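Local structure of phiAB6 tailspike (Unidentified phage, 5JS4) at residues 504-509 against 523-528; 511-516 against 533-538. The protein probably binds and fragments the exopolysaccharide of Acinetobacter baumannii as the trimeric, beta-helical tailspike of phage phiAB6. All coordinates share one frame; numbering follows the deposited sequence.

After strand 501-502 the chain enters one long loop that supplies the first segment of both contacts, 504-509 and then 511-516. It next forms strand 519-523, turns back through 523-528 into strand 526-530, and reaches 533-538 at the start of strand 537-541. Contact 1 closes the loop onto the first hairpin and its second strand, contact 2 onto the longer connection to strand 537-541. Because the segments alternate along the chain, the two closures cross rather than nest. They also meet: Lys537 of contact 2 sends its NZ to the carbonyl oxygens of Ser506 and Leu509 of contact 1. Together they tie the loop to the antiparallel strands at the end of the parallel beta-helix.

Contact 1: 504-509 against 523-528; sequences KTSPTL and SAEGIS
Ser523 OG faces the ring of Pro507 from 4.1 Å at CG. The hydroxyl is already engaged, accepting the backbone N-H of Glu525 at 3.0 Å from Glu525 N to Ser523 OG; this is an ST turn, for which a short hydroxyl side chain is suited because it can fold back to its own backbone. Ser523 to Gly526 is a type I turn, in which Ser523 and Gly526 exchange two backbone hydrogen bonds.

Glu525 supplies the flank. With CG beside its own backbone N (chi1 -59°) and an extended chain beyond, its side chain crosses Pro507 at about a right angle and sets OE1 3.6 Å from Pro507 CD. The same oxygen receives at most a weak hydrogen bond from Ser506 OG, at 3.4 Å, while a water joins Ser506 OG to Thr508 OG1 and donates weakly to Glu525 OE2. The methyl of Thr508 lies against the turn's backbone, CG2 3.4 Å from Glu525 O.

Strand 519-523 still pairs in parallel with 489-491; the two-residue beta hairpin folds the chain back from it into antiparallel strand 526-530, at the end of the parallel coils, and the 504-509 loop lies against it. Gly526, at phi 152°, has a backbone shape that leaves no room for a CB beside the carbonyl oxygen of Glu525, and Pro507 CB lies close on that side. With no side chain on Gly526, the proline ring can come close to the strand backbone, CG 3.2 Å from Gly526 O.

Ile527 points away from the loop, its apolar chain packing on Ile527 of both neighbouring subunits in the trimer. Ser528 turns back toward the loop. Its OG sits between backbone N and carbonyl carbon (chi1 73°), which brings it to Pro507 CA at 3.2 Å, and its small size lets Pro507 lie close to the strand, with Leu539 also touching the proline ring.

Contact 2: 511-516 against 533-538; sequences SLPTNN and GNKAKM
Ser511 and Lys535 grip each other through three hydrogen bonds. Ser511 OG, between its backbone N and carbonyl carbon at chi1 57°, donates to Lys535 O at 2.6 Å and accepts from Lys535 NZ at 3.0 Å. That NZ also reaches Ser511 O at 2.9 Å, from above the carbonyl plane. Bends at chi2 (71°) and chi4 fold the lysine back over Ser511, while its methylenes run alongside the ring of Pro513, CD to CD 4.1 Å. A long, flexible amine suits the place, since NZ also bonds to Gly548 O. Ser511 CB packs on Lys537 CB at 3.9 Å; the extended Lys537 chain, CG anti to the backbone N, carries NZ on to Leu509 O.

Asn516 holds the loop's own shape. Its OD1 takes Leu512 N in the carbonyl plane at 2.7 Å, nearly straight, and its ND2 donates to Leu512 O at 2.9 Å, an amide carrying both polarities; ND2 bonds to Asn531 O as well. A water bridges Thr514 OG1, which also bonds to Asn484, and Gly533 O.

Asn534 OD1 accepts from Ala536 N in an Asx turn leading toward strand 537-541, and Gly533 N hydrogen-bonds to a malonic acid, probably from crystallisation, in a pocket lined also by Tyr487, Asn531 and Ala532.

Contact 1: 504-509 against 523-528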
ATOM      1  N   LYS A 504      19.289   1.602   0.160  1.00 13.25           N
ATOM      2  CA  LYS A 504      19.643   0.671   1.223  1.00 13.43           C
ATOM      3  C   LYS A 504      18.420  -0.131   1.685  1.00 13.08           C
ATOM      4  O   LYS A 504      18.443  -0.732   2.754  1.00 12.86           O
ATOM      5  CB  LYS A 504      20.274   1.427   2.397  1.00 14.14           C
ATOM      6  CG  LYS A 504      21.696   1.893   2.122  1.00 15.86           C
ATOM      7  CD  LYS A 504      22.281   2.650   3.303  1.00 17.60           C
ATOM      8  CE  LYS A 504      23.793   2.765   3.203  1.00 18.98           C
ATOM      9  NZ  LYS A 504      24.243   3.440   1.953  1.00 21.02           N
ATOM     10  N   THR A 505      17.371  -0.157   0.862  1.00 13.18           N
ATOM     11  CA  THR A 505      16.097  -0.789   1.239  1.00 13.67           C
ATOM     12  C   THR A 505      15.598  -1.884   0.283  1.00 14.23           C
ATOM     13  O   THR A 505      14.515  -2.435   0.501  1.00 14.50           O
ATOM     14  CB  THR A 505      14.982   0.271   1.371  1.00 13.73           C
ATOM     15  OG1 THR A 505      14.737   0.875   0.095  1.00 13.87           O
ATOM     16  CG2 THR A 505      15.374   1.342   2.372  1.00 13.92           C
ATOM     17  N   SER A 506      16.366  -2.208  -0.756  1.00 14.34           N
ATOM     18  CA  SER A 506      15.942  -3.218  -1.732  1.00 14.81           C
ATOM     19  C   SER A 506      15.785  -4.584  -1.075  1.00 14.62           C
ATOM     20  O   SER A 506      16.587  -4.952  -0.213  1.00 14.31           O
ATOM     21  CB  SER A 506      16.952  -3.350  -2.871  1.00 17.09           C
ATOM     22  OG  SER A 506      16.563  -4.375  -3.770  1.00 20.77           O
ATOM     23  N   PRO A 507      14.762  -5.353  -1.496  1.00 14.15           N
ATOM     24  CA  PRO A 507      14.621  -6.708  -0.952  1.00 13.91           C
ATOM     25  C   PRO A 507      15.845  -7.594  -1.205  1.00 13.39           C
ATOM     26  O   PRO A 507      16.146  -8.469  -0.401  1.00 12.87           O
ATOM     27  CB  PRO A 507      13.392  -7.271  -1.679  1.00 14.67           C
ATOM     28  CG  PRO A 507      12.695  -6.110  -2.285  1.00 16.25           C
ATOM     29  CD  PRO A 507      13.698  -5.014  -2.459  1.00 15.38           C
ATOM     30  N   THR A 508      16.549  -7.357  -2.313  1.00 13.39           N
ATOM     31  CA  THR A 508      17.676  -8.199  -2.698  1.00 13.54           C
ATOM     32  C   THR A 508      19.010  -7.756  -2.088  1.00 13.29           C
ATOM     33  O   THR A 508      20.024  -8.422  -2.273  1.00 13.99           O
ATOM     34  CB  THR A 508      17.812  -8.254  -4.230  1.00 14.32           C
ATOM     35  OG1 THR A 508      17.980  -6.929  -4.744  1.00 16.77           O
ATOM     36  CG2 THR A 508      16.566  -8.879  -4.846  1.00 15.43           C
ATOM     37  N   LEU A 509      19.007  -6.647  -1.354  1.00 12.86           N
ATOM     38  CA  LEU A 509      20.216  -6.159  -0.700  1.00 13.59           C
ATOM     39  C   LEU A 509      20.646  -7.121   0.404  1.00 13.19           C
ATOM     40  O   LEU A 509      19.825  -7.558   1.211  1.00 13.29           O
ATOM     41  CB  LEU A 509      19.978  -4.768  -0.110  1.00 14.03           C
ATOM     42  CG  LEU A 509      21.204  -4.053   0.459  1.00 15.25           C
ATOM     43  CD1 LEU A 509      22.163  -3.661  -0.656  1.00 16.15           C
ATOM     44  CD2 LEU A 509      20.773  -2.833   1.254  1.00 15.94           C
ATOM     45  N   SER A 523       8.205  -5.513  -3.340  1.00 12.06           N
ATOM     46  CA  SER A 523       8.083  -5.018  -4.703  1.00 12.41           C
ATOM     47  C   SER A 523       8.290  -6.186  -5.650  1.00 11.53           C
ATOM     48  O   SER A 523       8.522  -7.311  -5.215  1.00 11.05           O
ATOM     49  CB  SER A 523       9.123  -3.934  -4.990  1.00 14.01           C
ATOM     50  OG  SER A 523      10.397  -4.506  -5.216  1.00 15.28           O
ATOM     51  N   ALA A 524       8.242  -5.912  -6.947  1.00 12.18           N
ATOM     52  CA  ALA A 524       8.532  -6.936  -7.942  1.00 11.76           C
ATOM     53  C   ALA A 524       9.957  -7.486  -7.822  1.00 12.88           C
ATOM     54  O   ALA A 524      10.247  -8.553  -8.356  1.00 13.83           O
ATOM     55  CB  ALA A 524       8.293  -6.393  -9.337  1.00 11.69           C
ATOM     56  N   GLU A 525      10.832  -6.752  -7.130  1.00 13.79           N
ATOM     57  CA  GLU A 525      12.212  -7.186  -6.883  1.00 15.95           C
ATOM     58  C   GLU A 525      12.300  -8.302  -5.846  1.00 14.73           C
ATOM     59  O   GLU A 525      13.293  -9.021  -5.791  1.00 16.89           O
ATOM     60  CB  GLU A 525      13.071  -6.018  -6.385  1.00 19.37           C
ATOM     61  CG  GLU A 525      13.159  -4.823  -7.317  1.00 23.42           C
ATOM     62  CD  GLU A 525      14.062  -3.732  -6.769  1.00 28.36           C
ATOM     63  OE1 GLU A 525      13.884  -3.333  -5.597  1.00 33.04           O
ATOM     64  OE2 GLU A 525      14.951  -3.266  -7.509  1.00 34.60           O
ATOM     65  N   GLY A 526      11.278  -8.427  -5.003  1.00 12.74           N
ATOM     66  CA  GLY A 526      11.289  -9.422  -3.940  1.00 11.93           C
ATOM     67  C   GLY A 526      10.453  -9.023  -2.744  1.00 11.13           C
ATOM     68  O   GLY A 526      10.014  -7.875  -2.619  1.00 10.60           O
ATOM     69  N   ILE A 527      10.226  -9.999  -1.874  1.00 10.88           N
ATOM     70  CA  ILE A 527       9.521  -9.795  -0.621  1.00 11.38           C
ATOM     71  C   ILE A 527      10.509 -10.142   0.480  1.00 10.68           C
ATOM     72  O   ILE A 527      10.940 -11.287   0.579  1.00 10.24           O
ATOM     73  CB  ILE A 527       8.301 -10.727  -0.522  1.00 12.96           C
ATOM     74  CG1 ILE A 527       7.324 -10.463  -1.674  1.00 14.00           C
ATOM     75  CG2 ILE A 527       7.614 -10.567   0.827  1.00 13.83           C
ATOM     76  CD1 ILE A 527       6.511 -11.682  -2.056  1.00 15.53           C
ATOM     77  N   SER A 528      10.880  -9.163   1.299  1.00 10.34           N
ATOM     78  CA  SER A 528      11.899  -9.392   2.315  1.00 10.46           C
ATOM     79  C   SER A 528      11.572  -8.719   3.626  1.00 10.14           C
ATOM     80  O   SER A 528      10.718  -7.835   3.698  1.00 10.26           O
ATOM     81  CB  SER A 528      13.263  -8.892   1.834  1.00 11.21           C
ATOM     82  OG  SER A 528      13.307  -7.477   1.842  1.00 12.49           O
TER
HETATM   83  O   HOH W   1      17.200  -4.613  -6.384  1.00 44.38           O

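Contact 2: 511-516 against 533-538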
ATOM      1  N   SER A 511      22.101  -8.364   3.890  1.00 12.62           N
ATOM      2  CA  SER A 511      22.032  -7.816   5.233  1.00 12.28           C
ATOM      3  C   SER A 511      23.430  -7.573   5.791  1.00 13.03           C
ATOM      4  O   SER A 511      24.399  -8.218   5.384  1.00 12.60           O
ATOM      5  CB  SER A 511      21.276  -8.770   6.148  1.00 12.16           C
ATOM      6  OG  SER A 511      21.900 -10.035   6.146  1.00 11.93           O
ATOM      7  N   LEU A 512      23.503  -6.629   6.723  1.00 13.72           N
ATOM      8  CA  LEU A 512      24.700  -6.336   7.499  1.00 14.17           C
ATOM      9  C   LEU A 512      24.485  -6.871   8.908  1.00 13.91           C
ATOM     10  O   LEU A 512      23.347  -7.107   9.309  1.00 14.05           O
ATOM     11  CB  LEU A 512      24.907  -4.824   7.568  1.00 15.23           C
ATOM     12  CG  LEU A 512      24.975  -4.074   6.241  1.00 17.34           C
ATOM     13  CD1 LEU A 512      24.902  -2.574   6.489  1.00 18.00           C
ATOM     14  CD2 LEU A 512      26.237  -4.444   5.480  1.00 18.61           C
ATOM     15  N   PRO A 513      25.569  -7.045   9.683  1.00 14.91           N
ATOM     16  CA  PRO A 513      25.383  -7.462  11.077  1.00 15.67           C
ATOM     17  C   PRO A 513      24.676  -6.411  11.936  1.00 15.45           C
ATOM     18  O   PRO A 513      24.084  -6.750  12.961  1.00 17.13           O
ATOM     19  CB  PRO A 513      26.815  -7.695  11.583  1.00 16.28           C
ATOM     20  CG  PRO A 513      27.711  -7.042  10.596  1.00 17.83           C
ATOM     21  CD  PRO A 513      26.988  -7.004   9.290  1.00 16.34           C
ATOM     22  N   THR A 514      24.750  -5.150  11.519  1.00 15.30           N
ATOM     23  CA  THR A 514      24.098  -4.055  12.226  1.00 16.56           C
ATOM     24  C   THR A 514      23.914  -2.887  11.254  1.00 15.78           C
ATOM     25  O   THR A 514      24.499  -2.882  10.172  1.00 15.80           O
ATOM     26  CB  THR A 514      24.918  -3.635  13.471  1.00 17.88           C
ATOM     27  OG1 THR A 514      24.113  -2.837  14.346  1.00 20.23           O
ATOM     28  CG2 THR A 514      26.182  -2.873  13.079  1.00 18.73           C
ATOM     29  N   ASN A 515      23.095  -1.911  11.640  1.00 15.67           N
ATOM     30  CA  ASN A 515      22.813  -0.733  10.809  1.00 16.47           C
ATOM     31  C   ASN A 515      22.117  -1.041   9.481  1.00 14.65           C
ATOM     32  O   ASN A 515      22.293  -0.317   8.504  1.00 14.99           O
ATOM     33  CB  ASN A 515      24.090   0.092  10.550  1.00 18.81           C
ATOM     34  CG  ASN A 515      24.542   0.874  11.765  1.00 22.74           C
ATOM     35  OD1 ASN A 515      23.725   1.317  12.571  1.00 25.51           O
ATOM     36  ND2 ASN A 515      25.854   1.067  11.896  1.00 26.71           N
ATOM     37  N   ASN A 516      21.319  -2.103   9.437  1.00 13.23           N
ATOM     38  CA  ASN A 516      20.414  -2.290   8.306  1.00 12.26           C
ATOM     39  C   ASN A 516      19.324  -1.238   8.368  1.00 12.14           C
ATOM     40  O   ASN A 516      18.977  -0.755   9.448  1.00 12.82           O
ATOM     41  CB  ASN A 516      19.755  -3.664   8.334  1.00 11.82           C
ATOM     42  CG  ASN A 516      20.751  -4.793   8.218  1.00 11.80           C
ATOM     43  OD1 ASN A 516      21.465  -4.906   7.221  1.00 12.79           O
ATOM     44  ND2 ASN A 516      20.801  -5.643   9.234  1.00 11.95           N
ATOM     45  N   GLY A 533      19.462  -4.205  13.683  1.00 13.04           N
ATOM     46  CA  GLY A 533      20.651  -4.598  14.446  1.00 13.43           C
ATOM     47  C   GLY A 533      21.062  -6.057  14.401  1.00 14.30           C
ATOM     48  O   GLY A 533      21.748  -6.532  15.309  1.00 16.13           O
ATOM     49  N   ASN A 534      20.676  -6.765  13.344  1.00 13.86           N
ATOM     50  CA  ASN A 534      20.976  -8.188  13.219  1.00 13.68           C
ATOM     51  C   ASN A 534      21.097  -8.604  11.753  1.00 12.55           C
ATOM     52  O   ASN A 534      20.462  -8.016  10.882  1.00 12.69           O
ATOM     53  CB  ASN A 534      19.886  -9.006  13.923  1.00 14.49           C
ATOM     54  CG  ASN A 534      20.264 -10.463  14.100  1.00 15.41           C
ATOM     55  OD1 ASN A 534      20.086 -11.277  13.195  1.00 15.75           O
ATOM     56  ND2 ASN A 534      20.780 -10.804  15.275  1.00 18.19           N
ATOM     57  N   LYS A 535      21.916  -9.625  11.507  1.00 12.16           N
ATOM     58  CA  LYS A 535      22.204 -10.140  10.163  1.00 11.88           C
ATOM     59  C   LYS A 535      21.026 -10.884   9.516  1.00 11.32           C
ATOM     60  O   LYS A 535      21.000 -11.067   8.300  1.00 11.86           O
ATOM     61  CB  LYS A 535      23.421 -11.077  10.234  1.00 12.33           C
ATOM     62  CG  LYS A 535      24.039 -11.464   8.897  1.00 12.91           C
ATOM     63  CD  LYS A 535      24.773 -10.306   8.242  1.00 13.36           C
ATOM     64  CE  LYS A 535      25.549 -10.752   7.013  1.00 13.29           C
ATOM     65  NZ  LYS A 535      24.683 -11.075   5.843  1.00 12.82           N
ATOM     66  N   ALA A 536      20.059 -11.322  10.316  1.00 11.02           N
ATOM     67  CA  ALA A 536      18.944 -12.106   9.779  1.00 10.54           C
ATOM     68  C   ALA A 536      18.148 -11.328   8.731  1.00 10.57           C
ATOM     69  O   ALA A 536      17.791 -10.171   8.935  1.00 11.21           O
ATOM     70  CB  ALA A 536      18.026 -12.565  10.897  1.00 10.48           C
ATOM     71  N   LYS A 537      17.892 -11.968   7.596  1.00 10.29           N
ATOM     72  CA  LYS A 537      17.017 -11.404   6.577  1.00 10.07           C
ATOM     73  C   LYS A 537      16.468 -12.546   5.745  1.00  9.85           C
ATOM     74  O   LYS A 537      17.224 -13.414   5.310  1.00 10.49           O
ATOM     75  CB  LYS A 537      17.769 -10.413   5.679  1.00 10.51           C
ATOM     76  CG  LYS A 537      16.901  -9.747   4.611  1.00 10.51           C
ATOM     77  CD  LYS A 537      17.625  -8.609   3.902  1.00 11.16           C
ATOM     78  CE  LYS A 537      16.717  -7.893   2.912  1.00 11.22           C
ATOM     79  NZ  LYS A 537      17.405  -6.784   2.193  1.00 11.39           N
ATOM     80  N   MET A 538      15.153 -12.555   5.544  1.00 10.04           N
ATOM     81  CA  MET A 538      14.524 -13.526   4.658  1.00 10.27           C
ATOM     82  C   MET A 538      14.005 -12.810   3.427  1.00  9.95           C
ATOM     83  O   MET A 538      13.495 -11.695   3.521  1.00 10.23           O
ATOM     84  CB  MET A 538      13.368 -14.252   5.352  1.00 11.04           C
ATOM     85  CG  MET A 538      13.788 -15.367   6.294  1.00 12.36           C
ATOM     86  SD  MET A 538      14.800 -16.678   5.575  1.00 14.30           S
ATOM     87  CE  MET A 538      13.752 -17.277   4.262  1.00 15.54           C
TER
HETATM   88  O   HOH W   2      23.312  -4.272  16.503  1.00 31.64           O